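Local atomic coordinates of suppressor of fused homolog (Drosophila melanogaster, PDB entry 6LPH), a protein that probably sequesters transcription factors by binding them, here as the N-terminal part of a longer chain with a peptide bound to it. Residues I55-Y60 and W72-F77. Numbering follows the deposited sequence.
Sequences ISMYNY and WHYISF
In the beta hairpin of strands 54-60 and 71-77, Ser56 faces Ile75 and Tyr58 faces His73 as antiparallel hydrogen-bonded pairs. Each pair exchanges two backbone bonds; the one from His73 N to Tyr58 O is 2.8 Å long and nearly straight, at 168°. Met57 and Tyr74 form the non-hydrogen-bonded pair between them. With CG anti to its carbonyl carbon (chi1 -52°), Met57 lays CG and SD along the CD2–CE2 side of the Tyr74 ring, CG 3.7 Å from CD2 and SD 3.6 Å from CE2, a Met-aromatic contact oblique to the ring. The phenol is tied down at its far end, where Tyr74 OH bonds to the carbonyl of Pro129. Met57 also packs on an apolar side chain of the bound peptide, so an alanine here would remove CG and SD and would probably open a gap beside the tyrosine ring and weaken the packing on the peptide. Further along this face, Asn59 OD1 lies 3.8 Å from Trp72 CZ3 while accepting a bond from Lys110. On the other face, Ile75 CD1 does double duty: it touches the edge of the Tyr58 ring at CD1, 3.6 Å away, and sits 3.9 Å above the centre of the His73 imidazole. That imidazole is fixed at both nitrogens, by Tyr29 and Asp178. Next to Ile75, Ser56 OG, hydrogen-bonded to Gln37, meets the Phe77 edge at CE1, 3.3 Å away. Strands 36-40 and 97-109 flank this antiparallel hairpin inside the mixed sheet of the SUFU fold.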
loop_
_atom_site.group_PDB
_atom_site.type_symbol
_atom_site.label_atom_id
_atom_site.label_comp_id
_atom_site.label_asym_id
_atom_site.label_seq_id
_atom_site.Cartn_x
_atom_site.Cartn_y
_atom_site.Cartn_z
ATOM N N ILE A 55 -2.915 -4.373 8.649
ATOM C CA ILE A 55 -2.947 -3.332 7.626
ATOM C C ILE A 55 -4.006 -2.329 8.060
ATOM O O ILE A 55 -5.188 -2.663 8.168
ATOM C CB ILE A 55 -3.225 -3.908 6.222
ATOM C CG1 ILE A 55 -2.038 -4.810 5.854
ATOM C CG2 ILE A 55 -3.405 -2.786 5.172
ATOM C CD1 ILE A 55 -2.411 -5.997 5.044
ATOM N N SER A 56 -3.577 -1.113 8.363
ATOM C CA SER A 56 -4.535 -0.057 8.678
ATOM C C SER A 56 -5.129 0.521 7.401
ATOM O O SER A 56 -4.455 0.617 6.384
ATOM C CB SER A 56 -3.861 1.087 9.434
ATOM O OG SER A 56 -3.616 0.705 10.771
ATOM N N MET A 57 -6.373 0.973 7.485
ATOM C CA MET A 57 -7.046 1.578 6.316
ATOM C C MET A 57 -7.606 2.921 6.732
ATOM O O MET A 57 -8.339 2.995 7.728
ATOM C CB MET A 57 -8.175 0.651 5.846
ATOM C CG MET A 57 -7.703 -0.792 5.632
ATOM S SD MET A 57 -8.982 -1.781 4.786
ATOM C CE MET A 57 -10.081 -2.076 6.166
ATOM N N TYR A 58 -7.243 3.989 6.014
ATOM C CA TYR A 58 -7.747 5.315 6.341
ATOM C C TYR A 58 -8.476 5.911 5.147
ATOM O O TYR A 58 -8.171 5.582 4.009
ATOM C CB TYR A 58 -6.579 6.254 6.703
ATOM C CG TYR A 58 -5.926 5.979 8.031
ATOM C CD1 TYR A 58 -4.796 5.134 8.130
ATOM C CD2 TYR A 58 -6.429 6.558 9.200
ATOM C CE1 TYR A 58 -4.196 4.876 9.357
ATOM C CE2 TYR A 58 -5.811 6.337 10.433
ATOM C CZ TYR A 58 -4.706 5.505 10.511
ATOM O OH TYR A 58 -4.129 5.273 11.742
ATOM N N ASN A 59 -9.426 6.799 5.427
ATOM C CA ASN A 59 -10.006 7.651 4.400
ATOM C C ASN A 59 -9.218 8.926 4.320
ATOM O O ASN A 59 -8.948 9.550 5.356
ATOM C CB ASN A 59 -11.458 8.027 4.739
ATOM C CG ASN A 59 -12.103 8.867 3.644
ATOM O OD1 ASN A 59 -12.308 8.383 2.547
ATOM N ND2 ASN A 59 -12.402 10.123 3.933
ATOM N N TYR A 60 -8.855 9.329 3.108
ATOM C CA TYR A 60 -8.255 10.649 2.914
ATOM C C TYR A 60 -9.187 11.502 2.039
ATOM O O TYR A 60 -9.382 11.177 0.869
ATOM C CB TYR A 60 -6.837 10.575 2.298
ATOM C CG TYR A 60 -6.189 11.941 2.355
ATOM C CD1 TYR A 60 -6.155 12.773 1.230
ATOM C CD2 TYR A 60 -5.654 12.435 3.577
ATOM C CE1 TYR A 60 -5.595 14.075 1.316
ATOM C CE2 TYR A 60 -5.112 13.716 3.664
ATOM C CZ TYR A 60 -5.086 14.531 2.539
ATOM O OH TYR A 60 -4.539 15.807 2.630
ATOM N N TRP A 72 -8.562 5.912 -0.487
ATOM C CA TRP A 72 -8.306 5.030 0.630
ATOM C C TRP A 72 -6.813 4.866 0.801
ATOM O O TRP A 72 -6.110 4.655 -0.189
ATOM C CB TRP A 72 -8.904 3.685 0.299
ATOM C CG TRP A 72 -10.386 3.710 -0.008
ATOM C CD1 TRP A 72 -11.020 3.395 -1.213
ATOM C CD2 TRP A 72 -11.459 4.032 0.911
ATOM N NE1 TRP A 72 -12.403 3.489 -1.089
ATOM C CE2 TRP A 72 -12.725 3.874 0.156
ATOM C CE3 TRP A 72 -11.516 4.419 2.232
ATOM C CZ2 TRP A 72 -13.952 4.118 0.734
ATOM C CZ3 TRP A 72 -12.782 4.666 2.799
ATOM C CH2 TRP A 72 -13.952 4.505 2.072
ATOM N N HIS A 73 -6.302 4.957 2.035
ATOM C CA HIS A 73 -4.831 4.892 2.295
ATOM C C HIS A 73 -4.556 3.668 3.169
ATOM O O HIS A 73 -5.132 3.538 4.278
ATOM C CB HIS A 73 -4.408 6.170 2.981
ATOM C CG HIS A 73 -2.915 6.336 3.191
ATOM N ND1 HIS A 73 -2.423 7.232 4.083
ATOM C CD2 HIS A 73 -1.807 5.725 2.600
ATOM C CE1 HIS A 73 -1.069 7.212 4.070
ATOM N NE2 HIS A 73 -0.677 6.311 3.153
ATOM N N TYR A 74 -3.750 2.743 2.650
ATOM C CA TYR A 74 -3.441 1.494 3.344
ATOM C C TYR A 74 -2.016 1.530 3.880
ATOM O O TYR A 74 -1.126 1.976 3.164
ATOM C CB TYR A 74 -3.526 0.339 2.354
ATOM C CG TYR A 74 -4.936 0.225 1.791
ATOM C CD1 TYR A 74 -5.351 1.027 0.730
ATOM C CD2 TYR A 74 -5.856 -0.635 2.375
ATOM C CE1 TYR A 74 -6.675 0.902 0.198
ATOM C CE2 TYR A 74 -7.177 -0.779 1.840
ATOM C CZ TYR A 74 -7.565 0.031 0.767
ATOM O OH TYR A 74 -8.847 -0.041 0.256
ATOM N N ILE A 75 -1.809 1.064 5.119
ATOM C CA ILE A 75 -0.423 1.032 5.728
ATOM C C ILE A 75 -0.172 -0.323 6.385
ATOM O O ILE A 75 -0.986 -0.765 7.203
ATOM C CB ILE A 75 -0.163 2.181 6.724
ATOM C CG1 ILE A 75 -0.459 3.538 6.086
ATOM C CG2 ILE A 75 1.318 2.153 7.216
ATOM C CD1 ILE A 75 -1.823 4.075 6.433
ATOM N N SER A 76 0.929 -1.000 6.009
ATOM C CA SER A 76 1.234 -2.346 6.534
ATOM C C SER A 76 2.037 -2.287 7.816
ATOM O O SER A 76 2.751 -1.295 8.083
ATOM C CB SER A 76 2.061 -3.164 5.510
ATOM O OG SER A 76 3.446 -2.738 5.490
ATOM N N PHE A 77 1.947 -3.365 8.598
ATOM C CA PHE A 77 2.776 -3.531 9.802
ATOM C C PHE A 77 3.298 -4.946 9.769
ATOM O O PHE A 77 2.498 -5.908 9.850
ATOM C CB PHE A 77 1.946 -3.395 11.078
ATOM C CG PHE A 77 1.278 -2.057 11.252
ATOM C CD1 PHE A 77 0.095 -1.752 10.566
ATOM C CD2 PHE A 77 1.781 -1.128 12.165
ATOM C CE1 PHE A 77 -0.544 -0.529 10.746
ATOM C CE2 PHE A 77 1.128 0.088 12.356
ATOM C CZ PHE A 77 -0.034 0.392 11.643
#